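Long-range contacts in type II restriction enzyme SfiI (PDB 2EZV), which recognises the double-stranded DNA sequence 5'-GGCCNNNNNGGCC-3' and cleaves it within the five-base spacer, leaving 5'-phosphates: residues L98-A103 against S158-F163; S185-R190 against P231-E236; T201-A206 against I219-D224. One frame throughout, in Å; residues are numbered along the deposited sequence.

Contact 1 (L98-A103 against S158-F163); sequences LVDAKA and SIFVHF. With CA (calcium ion), chain F; nucleotides of chain A.
Asp100 and Phe160 are paired across two parallel strands in the central mixed sheet of the PD-(D/E)XK nuclease fold and put their side chains on the same face of the sheet; here the first strand carries the D-A-K end of that motif. Their side chains cross at a slant: Asp100 CB lies 3.6 Å from Phe160 CE2, and the carboxylate and ring planes stand 58° apart. Asp100 CG is anti to the backbone N (chi1 -157°), and OD1 at its end reaches the calcium ion at 2.6 Å. Ala101 contributes its backbone O to the same ion, and Asp79 supplies the remaining protein ligand.

Lys102, two residues on, rises from the same face as Asp100. It lies side by side with Phe160, pointing the same way, and its CE sits at the edge of the ring, near its plane. The chain bends once, at chi2, and is extended beyond; NZ forms a salt bridge with Asp100 OD1 at 3.2 Å and a hydrogen bond to Gln116 OE1. One carboxylate oxygen thus serves both the metal and the lysine, with the phenylalanine ring lying against the aliphatic parts of both residues.

The other face is apolar. Val99 CG2 meets Val161 CG2 at 4.0 Å, and Ala101 CB approaches Phe163 CE1; Thr58 of helix 49-62 packs on Val99, Ala101 and Phe163. Between the faces, the two backbones pair in parallel register, their short axes 20° apart. Val161 N donates to Asp100 O, Lys102 N to Val161 O, and Phe163 N to Lys102 O. Lys102 O also lies in the plane of the Phe163 ring, at its edge, 3.2 Å from CD1. At the DNA end, Ala103 N donates a hydrogen bond to OP1 of DG14 of chain A at 2.9 Å.

Contact 2 (S185-R190 against P231-E236); sequences SLPHAR and PWRLQE
Ser185 and Arg233 meet in a buried polar contact, where strand 176-186 runs into a loop and a short 3-10 segment leads into strand 234-238, its antiparallel neighbour in the central sheet of this PD-(D/E)XK nuclease. Ser185 N donates to Arg233 O at 3.1 Å in a nearly straight bond (167° at the hydrogen), so the backbones are joined directly at this one residue pair.

The arginine side chain then runs on past Ser185 toward Pro187. Its chain is extended from CG to NE, with Ser185 O close to CB, CG and CD along the way, and the guanidinium is sandwiched between two neighbours. Pro187 CB lies 3.6 Å above the centre of one face; Trp232 CH2 lies over the centre of the opposite face at the same height. The indole in turn has Arg233 CG over one face, toward the rim.

The guanidinium nitrogens are also engaged. NE is hydrogen-bonded to Tyr195 OH, and NH2 forms salt bridges with Glu17 and Glu14 of helix 10-41, whose negative charge probably offsets that of the buried guanidinium. An alanine at Arg233 would probably leave these two glutamates without their cationic mate and open a gap between Pro187 and Trp232.

NH1 donates to Ser185 O at 3.1 Å, and the oxygen lies near the guanidinium plane. Seen from the acceptor, however, NH1 stands above the carbonyl plane, with a C=O...N angle of 106°.

Contact 3 (T201-A206 against I219-D224); sequences TSFFGA and IRVYFD. With nucleotides of chain B.
Backbone pairing joins Phe203 to Tyr222 through a hydrogen bond from Tyr222 N to Phe203 O, 2.8 Å long. Gly205 and Arg220 form the hydrogen-bonded pair of this short, strongly twisted antiparallel pairing, although both of their mutual bonds are weak. Gly205 CA lies at the edge of the Tyr222 ring, 3.8 Å from CE1; a CB in the standard position would collide with that atom.

Apolar contacts gather round the Phe204 ring. Ile219 CD1 approaches Phe204 CD2 at 3.4 Å, the two side chains crossing at a slant, whereas Val221 lies side by side with Phe204. Phe203 CE2 sits over one face of the Phe204 ring, toward its rim.

Polar contacts reach the DNA. Arg220 presents its guanidinium edge: NH1 donates to Ala206 O at 3.2 Å and to N7 of DG6 of chain B, while NH2 donates to O6 of that guanine at 2.8 Å. This bidentate pattern reads the major-groove edge of a guanine, and the Ala206 bond helps fix the guanidinium's rotation. Ala206 N donates a hydrogen bond to OP2 of DG5 of chain B, and a water links that phosphate to Ala206 O and Tyr222 OH.

Strand 219-221 is the middle of a three-stranded antiparallel sheet, between 204-206 and 110-112; Phe204 and Ile219 pack on strand 121-124, and Tyr222 is the N-cap residue of helix 223-229.

How the contacts relate
Contact 1 closes along the chain before contact 2 opens, and contact 3 is nested inside the loop that contact 2 closes. Contacts 1 and 2, with centres about 12 Å apart, share the central sheet: strands 151-167 and 176-186 are neighbours in it, and Phe160 packs on Leu186. Contact 3 belongs to a separate small sheet, about 16 Å from contact 1 and about 12 Å from contact 2 between centres. Phe223, at the start of helix 223-229 just after strand 219-221, packs on His162 and Leu234 of the central sheet, while Phe203 packs on Pro187. The metal site and the guanine-reading arginine thus lie on different sheets that touch through these aromatic contacts.

Contact 1 (L98-A103 against S158-F163)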
# COMPACT_ATOMS: atom_id res chain seq x y z
N LEU D 98 -6.71 -13.48 11.96
CA LEU D 98 -7.13 -14.69 11.25
C LEU D 98 -8.62 -14.61 10.94
O LEU D 98 -9.44 -14.49 11.85
CB LEU D 98 -6.89 -15.93 12.12
CG LEU D 98 -5.55 -16.67 12.17
CD1 LEU D 98 -4.41 -15.73 11.85
CD2 LEU D 98 -5.37 -17.29 13.55
N VAL D 99 -8.98 -14.66 9.67
CA VAL D 99 -10.39 -14.64 9.35
C VAL D 99 -10.66 -15.68 8.29
O VAL D 99 -9.86 -15.91 7.38
CB VAL D 99 -10.90 -13.22 8.92
CG1 VAL D 99 -9.79 -12.21 8.99
CG2 VAL D 99 -11.54 -13.27 7.55
N ASP D 100 -11.80 -16.33 8.43
CA ASP D 100 -12.16 -17.38 7.51
C ASP D 100 -13.49 -17.10 6.86
O ASP D 100 -14.45 -16.75 7.54
CB ASP D 100 -12.20 -18.70 8.26
CG ASP D 100 -12.01 -19.88 7.35
OD1 ASP D 100 -13.03 -20.56 7.05
OD2 ASP D 100 -10.85 -20.10 6.93
N ALA D 101 -13.53 -17.26 5.54
CA ALA D 101 -14.75 -17.02 4.77
C ALA D 101 -15.53 -18.32 4.55
O ALA D 101 -14.95 -19.38 4.29
CB ALA D 101 -14.39 -16.38 3.43
N LYS D 102 -16.85 -18.23 4.68
CA LYS D 102 -17.75 -19.38 4.50
C LYS D 102 -18.91 -18.95 3.62
O LYS D 102 -19.33 -17.79 3.64
CB LYS D 102 -18.35 -19.84 5.84
CG LYS D 102 -17.37 -20.18 6.94
CD LYS D 102 -16.59 -21.44 6.64
CE LYS D 102 -15.74 -21.85 7.84
NZ LYS D 102 -14.94 -23.09 7.58
N ALA D 103 -19.42 -19.90 2.84
CA ALA D 103 -20.56 -19.64 1.98
C ALA D 103 -21.57 -20.68 2.40
O ALA D 103 -21.24 -21.86 2.50
CB ALA D 103 -20.18 -19.82 0.54
N SER D 158 -9.43 -14.62 16.10
CA SER D 158 -10.21 -15.39 15.13
C SER D 158 -11.52 -14.77 14.70
O SER D 158 -12.38 -14.44 15.52
CB SER D 158 -10.47 -16.78 15.70
OG SER D 158 -9.24 -17.41 16.04
N ILE D 159 -11.69 -14.67 13.38
CA ILE D 159 -12.89 -14.09 12.81
C ILE D 159 -13.48 -14.88 11.64
O ILE D 159 -12.75 -15.43 10.82
CB ILE D 159 -12.60 -12.65 12.37
CG1 ILE D 159 -12.15 -11.86 13.60
CG2 ILE D 159 -13.84 -12.01 11.72
CD1 ILE D 159 -11.54 -10.54 13.30
N PHE D 160 -14.80 -14.92 11.56
CA PHE D 160 -15.49 -15.64 10.50
C PHE D 160 -16.52 -14.79 9.77
O PHE D 160 -17.40 -14.20 10.38
CB PHE D 160 -16.17 -16.89 11.05
CG PHE D 160 -15.21 -17.96 11.48
CD1 PHE D 160 -14.53 -17.86 12.68
CD2 PHE D 160 -14.96 -19.05 10.66
CE1 PHE D 160 -13.62 -18.83 13.07
CE2 PHE D 160 -14.06 -20.03 11.03
CZ PHE D 160 -13.38 -19.93 12.24
N VAL D 161 -16.38 -14.74 8.44
CA VAL D 161 -17.31 -13.99 7.61
C VAL D 161 -18.14 -15.07 6.92
O VAL D 161 -17.62 -15.87 6.16
CB VAL D 161 -16.55 -13.15 6.57
CG1 VAL D 161 -17.47 -12.17 5.91
CG2 VAL D 161 -15.42 -12.41 7.24
N HIS D 162 -19.43 -15.08 7.22
CA HIS D 162 -20.36 -16.09 6.71
C HIS D 162 -21.34 -15.52 5.69
O HIS D 162 -22.28 -14.79 6.03
CB HIS D 162 -21.10 -16.69 7.91
CG HIS D 162 -22.08 -17.76 7.57
ND1 HIS D 162 -23.28 -17.49 6.93
CD2 HIS D 162 -22.07 -19.09 7.82
CE1 HIS D 162 -23.96 -18.62 6.81
NE2 HIS D 162 -23.25 -19.60 7.34
N PHE D 163 -21.13 -15.88 4.43
CA PHE D 163 -21.99 -15.40 3.36
C PHE D 163 -23.23 -16.29 3.21
O PHE D 163 -23.16 -17.38 2.65
CB PHE D 163 -21.20 -15.35 2.04
CG PHE D 163 -20.02 -14.41 2.09
CD1 PHE D 163 -18.90 -14.72 2.85
CD2 PHE D 163 -20.04 -13.21 1.39
CE1 PHE D 163 -17.82 -13.85 2.92
CE2 PHE D 163 -18.96 -12.33 1.45
CZ PHE D 163 -17.85 -12.65 2.22
CA CA F . -12.79 -21.11 4.55
P DG A 14 -17.75 -23.31 2.38
OP1 DG A 14 -17.67 -21.96 1.75
OP2 DG A 14 -17.37 -23.49 3.81
O5' DG A 14 -19.24 -23.82 2.22
C5' DG A 14 -19.53 -25.18 2.46
C4' DG A 14 -20.54 -25.69 1.46
O4' DG A 14 -20.31 -27.10 1.30
C3' DG A 14 -21.99 -25.55 1.94
O3' DG A 14 -22.86 -25.54 0.81
C2' DG A 14 -22.18 -26.83 2.73
C1' DG A 14 -21.34 -27.83 1.94
N9 DG A 14 -20.71 -28.86 2.75
C8 DG A 14 -19.75 -28.70 3.72
N7 DG A 14 -19.40 -29.83 4.28
C5 DG A 14 -20.17 -30.78 3.63
C6 DG A 14 -20.23 -32.18 3.81
O6 DG A 14 -19.60 -32.89 4.60
N1 DG A 14 -21.15 -32.76 2.93
C2 DG A 14 -21.91 -32.08 2.01
N2 DG A 14 -22.74 -32.80 1.25
N3 DG A 14 -21.85 -30.77 1.84
C4 DG A 14 -20.97 -30.19 2.68

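Contact 2 (S185-R190 against P231-E236)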
# COMPACT_ATOMS: atom_id res chain seq x y z
N SER D 185 -16.90 -13.28 15.81
CA SER D 185 -15.67 -13.11 16.56
C SER D 185 -15.63 -14.22 17.59
O SER D 185 -16.43 -14.25 18.53
CB SER D 185 -15.66 -11.74 17.25
OG SER D 185 -14.51 -11.56 18.07
N LEU D 186 -14.71 -15.17 17.41
CA LEU D 186 -14.60 -16.28 18.34
C LEU D 186 -13.61 -15.94 19.43
O LEU D 186 -12.46 -15.59 19.15
CB LEU D 186 -14.19 -17.56 17.62
CG LEU D 186 -15.18 -18.00 16.54
CD1 LEU D 186 -14.77 -19.37 16.02
CD2 LEU D 186 -16.60 -18.03 17.09
N PRO D 187 -14.04 -16.05 20.69
CA PRO D 187 -13.19 -15.75 21.84
C PRO D 187 -11.87 -16.51 21.91
O PRO D 187 -11.79 -17.71 21.65
CB PRO D 187 -14.11 -16.02 23.03
CG PRO D 187 -15.08 -17.04 22.50
CD PRO D 187 -15.36 -16.53 21.12
N HIS D 188 -10.82 -15.77 22.25
CA HIS D 188 -9.49 -16.33 22.38
C HIS D 188 -9.48 -17.43 23.45
O HIS D 188 -10.31 -17.43 24.37
CB HIS D 188 -8.51 -15.21 22.75
CG HIS D 188 -7.08 -15.64 22.82
ND1 HIS D 188 -6.56 -16.34 23.89
CD2 HIS D 188 -6.05 -15.47 21.96
CE1 HIS D 188 -5.28 -16.57 23.69
NE2 HIS D 188 -4.95 -16.05 22.52
N ALA D 189 -8.55 -18.36 23.32
CA ALA D 189 -8.42 -19.46 24.26
C ALA D 189 -8.48 -18.99 25.72
O ALA D 189 -9.16 -19.60 26.54
CB ALA D 189 -7.11 -20.21 24.00
N ARG D 190 -7.78 -17.91 26.03
CA ARG D 190 -7.75 -17.37 27.40
C ARG D 190 -9.13 -17.13 27.99
O ARG D 190 -9.26 -16.98 29.21
CB ARG D 190 -6.99 -16.05 27.45
CG ARG D 190 -5.48 -16.15 27.53
CD ARG D 190 -4.92 -14.76 27.81
NE ARG D 190 -5.36 -14.28 29.11
CZ ARG D 190 -5.28 -13.02 29.53
NH1 ARG D 190 -4.77 -12.08 28.74
NH2 ARG D 190 -5.69 -12.70 30.74
N PRO D 231 -23.68 -10.57 22.70
CA PRO D 231 -24.28 -9.94 21.53
C PRO D 231 -23.35 -9.42 20.43
O PRO D 231 -23.57 -9.71 19.25
CB PRO D 231 -25.12 -8.82 22.14
CG PRO D 231 -25.56 -9.41 23.43
CD PRO D 231 -24.29 -10.06 23.94
N TRP D 232 -22.32 -8.66 20.79
CA TRP D 232 -21.43 -8.10 19.77
C TRP D 232 -20.58 -9.11 19.02
O TRP D 232 -20.06 -8.79 17.96
CB TRP D 232 -20.53 -7.00 20.34
CG TRP D 232 -19.56 -7.42 21.40
CD1 TRP D 232 -19.70 -7.27 22.74
CD2 TRP D 232 -18.27 -8.03 21.19
NE1 TRP D 232 -18.58 -7.74 23.39
CE2 TRP D 232 -17.69 -8.21 22.46
CE3 TRP D 232 -17.56 -8.44 20.06
CZ2 TRP D 232 -16.42 -8.79 22.64
CZ3 TRP D 232 -16.30 -9.01 20.23
CH2 TRP D 232 -15.75 -9.18 21.51
N ARG D 233 -20.45 -10.31 19.55
CA ARG D 233 -19.65 -11.32 18.87
C ARG D 233 -20.34 -11.89 17.64
O ARG D 233 -19.77 -12.72 16.94
CB ARG D 233 -19.28 -12.45 19.83
CG ARG D 233 -18.16 -12.07 20.78
CD ARG D 233 -17.71 -13.24 21.64
NE ARG D 233 -16.63 -12.84 22.53
CZ ARG D 233 -15.35 -12.71 22.16
NH1 ARG D 233 -14.99 -12.95 20.91
NH2 ARG D 233 -14.44 -12.32 23.04
N LEU D 234 -21.56 -11.44 17.37
CA LEU D 234 -22.31 -11.89 16.21
C LEU D 234 -22.90 -10.66 15.52
O LEU D 234 -23.80 -10.01 16.06
CB LEU D 234 -23.42 -12.86 16.63
CG LEU D 234 -24.27 -13.59 15.58
CD1 LEU D 234 -25.32 -12.67 15.01
CD2 LEU D 234 -23.39 -14.16 14.49
N GLN D 235 -22.38 -10.34 14.35
CA GLN D 235 -22.86 -9.19 13.59
C GLN D 235 -23.55 -9.67 12.31
O GLN D 235 -23.29 -10.76 11.82
CB GLN D 235 -21.70 -8.27 13.22
CG GLN D 235 -20.95 -7.70 14.40
CD GLN D 235 -21.83 -6.87 15.31
OE1 GLN D 235 -22.67 -6.11 14.86
NE2 GLN D 235 -21.62 -7.00 16.62
N GLU D 236 -24.42 -8.83 11.77
CA GLU D 236 -25.15 -9.19 10.58
C GLU D 236 -25.36 -8.01 9.64
O GLU D 236 -25.98 -7.02 10.02
CB GLU D 236 -26.53 -9.76 10.96
CG GLU D 236 -27.29 -10.38 9.80
CD GLU D 236 -28.74 -10.66 10.12
OE1 GLU D 236 -29.06 -10.91 11.31
OE2 GLU D 236 -29.57 -10.64 9.17

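Contact 3 (T201-A206 against I219-D224)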
# COMPACT_ATOMS: atom_id res chain seq x y z
N THR D 201 -22.75 -25.48 28.88
CA THR D 201 -22.60 -24.04 28.75
C THR D 201 -21.64 -23.78 27.59
O THR D 201 -20.42 -23.81 27.76
CB THR D 201 -22.01 -23.42 30.04
OG1 THR D 201 -22.86 -23.72 31.15
CG2 THR D 201 -21.88 -21.91 29.89
N SER D 202 -22.21 -23.54 26.40
CA SER D 202 -21.40 -23.29 25.21
C SER D 202 -22.26 -22.96 23.99
O SER D 202 -23.49 -23.11 24.02
CB SER D 202 -20.56 -24.51 24.87
OG SER D 202 -21.36 -25.47 24.20
N PHE D 203 -21.60 -22.53 22.92
CA PHE D 203 -22.29 -22.22 21.67
C PHE D 203 -21.88 -23.22 20.59
O PHE D 203 -22.16 -23.03 19.41
CB PHE D 203 -22.02 -20.78 21.21
CG PHE D 203 -20.58 -20.37 21.31
CD1 PHE D 203 -20.20 -19.34 22.17
CD2 PHE D 203 -19.60 -21.00 20.55
CE1 PHE D 203 -18.87 -18.95 22.26
CE2 PHE D 203 -18.26 -20.61 20.65
CZ PHE D 203 -17.90 -19.58 21.50
N PHE D 204 -21.21 -24.29 21.02
CA PHE D 204 -20.75 -25.33 20.10
C PHE D 204 -21.86 -26.34 19.81
O PHE D 204 -22.86 -26.40 20.53
CB PHE D 204 -19.53 -26.04 20.69
CG PHE D 204 -18.31 -25.17 20.77
CD1 PHE D 204 -17.64 -24.99 21.97
CD2 PHE D 204 -17.83 -24.53 19.63
CE1 PHE D 204 -16.51 -24.18 22.04
CE2 PHE D 204 -16.71 -23.72 19.68
CZ PHE D 204 -16.04 -23.54 20.89
N GLY D 205 -21.67 -27.14 18.76
CA GLY D 205 -22.67 -28.13 18.39
C GLY D 205 -22.07 -29.34 17.68
O GLY D 205 -20.85 -29.43 17.51
N ALA D 206 -22.92 -30.27 17.27
CA ALA D 206 -22.45 -31.47 16.58
C ALA D 206 -21.82 -31.10 15.24
O ALA D 206 -22.38 -30.31 14.47
CB ALA D 206 -23.60 -32.44 16.37
N ILE D 219 -16.62 -29.39 14.19
CA ILE D 219 -17.46 -28.81 15.23
C ILE D 219 -18.30 -27.68 14.64
O ILE D 219 -17.95 -27.11 13.60
CB ILE D 219 -16.60 -28.27 16.39
CG1 ILE D 219 -17.49 -27.91 17.58
CG2 ILE D 219 -15.86 -27.03 15.95
CD1 ILE D 219 -16.73 -27.71 18.87
N ARG D 220 -19.40 -27.36 15.31
CA ARG D 220 -20.29 -26.30 14.86
C ARG D 220 -20.39 -25.21 15.92
O ARG D 220 -20.17 -25.45 17.11
CB ARG D 220 -21.69 -26.84 14.59
CG ARG D 220 -22.00 -27.16 13.13
CD ARG D 220 -23.51 -27.23 12.93
NE ARG D 220 -23.90 -27.43 11.54
CZ ARG D 220 -23.96 -28.62 10.93
NH1 ARG D 220 -23.66 -29.73 11.59
NH2 ARG D 220 -24.33 -28.69 9.66
N VAL D 221 -20.72 -24.00 15.47
CA VAL D 221 -20.92 -22.85 16.35
C VAL D 221 -22.29 -22.30 15.99
O VAL D 221 -22.56 -22.02 14.82
CB VAL D 221 -19.88 -21.74 16.09
CG1 VAL D 221 -20.23 -20.51 16.91
CG2 VAL D 221 -18.48 -22.23 16.43
N TYR D 222 -23.16 -22.16 16.98
CA TYR D 222 -24.49 -21.66 16.68
C TYR D 222 -24.67 -20.18 16.96
O TYR D 222 -24.41 -19.70 18.06
CB TYR D 222 -25.55 -22.50 17.41
CG TYR D 222 -25.76 -23.84 16.75
CD1 TYR D 222 -24.81 -24.85 16.88
CD2 TYR D 222 -26.87 -24.08 15.93
CE1 TYR D 222 -24.95 -26.06 16.20
CE2 TYR D 222 -27.02 -25.29 15.25
CZ TYR D 222 -26.05 -26.27 15.39
OH TYR D 222 -26.18 -27.46 14.71
N PHE D 223 -25.12 -19.47 15.93
CA PHE D 223 -25.32 -18.03 16.01
C PHE D 223 -26.08 -17.60 17.26
O PHE D 223 -25.53 -16.87 18.09
CB PHE D 223 -26.05 -17.54 14.75
CG PHE D 223 -25.25 -17.69 13.48
CD1 PHE D 223 -25.73 -17.18 12.27
CD2 PHE D 223 -24.03 -18.36 13.47
CE1 PHE D 223 -25.00 -17.33 11.09
CE2 PHE D 223 -23.30 -18.52 12.30
CZ PHE D 223 -23.79 -18.00 11.10
N ASP D 224 -27.32 -18.05 17.39
CA ASP D 224 -28.16 -17.68 18.53
C ASP D 224 -27.49 -17.91 19.89
O ASP D 224 -27.66 -17.11 20.80
CB ASP D 224 -29.50 -18.42 18.46
CG ASP D 224 -29.44 -19.82 19.05
OD1 ASP D 224 -28.54 -20.61 18.68
OD2 ASP D 224 -30.32 -20.14 19.89
P DG B 5 -26.82 -31.12 18.26
OP1 DG B 5 -26.56 -31.39 19.69
OP2 DG B 5 -25.82 -30.36 17.47
O5' DG B 5 -27.04 -32.52 17.54
C5' DG B 5 -27.61 -32.55 16.24
C4' DG B 5 -27.73 -33.97 15.73
O4' DG B 5 -28.40 -33.87 14.45
C3' DG B 5 -26.43 -34.71 15.45
O3' DG B 5 -26.68 -36.14 15.50
C2' DG B 5 -26.10 -34.24 14.04
C1' DG B 5 -27.48 -34.09 13.40
N9 DG B 5 -27.62 -32.96 12.48
C8 DG B 5 -27.14 -31.69 12.63
N7 DG B 5 -27.47 -30.89 11.65
C5 DG B 5 -28.21 -31.70 10.79
C6 DG B 5 -28.84 -31.40 9.55
O6 DG B 5 -28.88 -30.32 8.94
N1 DG B 5 -29.48 -32.52 9.02
C2 DG B 5 -29.51 -33.77 9.61
N2 DG B 5 -30.18 -34.73 8.95
N3 DG B 5 -28.93 -34.05 10.76
C4 DG B 5 -28.30 -32.98 11.29
P DG B 6 -25.45 -37.20 15.50
OP1 DG B 6 -25.84 -38.32 16.39
OP2 DG B 6 -24.19 -36.46 15.77
O5' DG B 6 -25.43 -37.77 14.01
C5' DG B 6 -26.13 -37.08 12.97
C4' DG B 6 -25.77 -37.60 11.60
O4' DG B 6 -26.05 -36.52 10.67
C3' DG B 6 -24.27 -37.90 11.42
O3' DG B 6 -24.13 -38.64 10.19
C2' DG B 6 -23.71 -36.54 11.06
C1' DG B 6 -24.82 -36.02 10.17
N9 DG B 6 -24.93 -34.58 9.97
C8 DG B 6 -24.33 -33.57 10.69
N7 DG B 6 -24.57 -32.38 10.20
C5 DG B 6 -25.40 -32.62 9.11
C6 DG B 6 -25.99 -31.72 8.18
O6 DG B 6 -25.90 -30.49 8.13
N1 DG B 6 -26.76 -32.40 7.24
C2 DG B 6 -26.94 -33.76 7.19
N2 DG B 6 -27.71 -34.22 6.20
N3 DG B 6 -26.39 -34.60 8.04
C4 DG B 6 -25.64 -33.97 8.97
O5' DA B 4 -29.43 -26.33 18.41
C5' DA B 4 -29.84 -27.10 17.27
C4' DA B 4 -29.76 -28.60 17.48
O4' DA B 4 -30.53 -29.24 16.44
C3' DA B 4 -28.36 -29.19 17.34
O3' DA B 4 -28.24 -30.39 18.12
C2' DA B 4 -28.25 -29.47 15.86
C1' DA B 4 -29.67 -29.88 15.51
N9 DA B 4 -30.12 -29.49 14.17
C8 DA B 4 -30.10 -28.24 13.61
N7 DA B 4 -30.61 -28.20 12.40
C5 DA B 4 -30.98 -29.51 12.15
C6 DA B 4 -31.58 -30.13 11.04
N6 DA B 4 -31.94 -29.48 9.93
N1 DA B 4 -31.82 -31.46 11.11
C2 DA B 4 -31.46 -32.12 12.23
N3 DA B 4 -30.89 -31.65 13.33
C4 DA B 4 -30.67 -30.32 13.23
O HOH W 1 -24.71 -29.64 15.21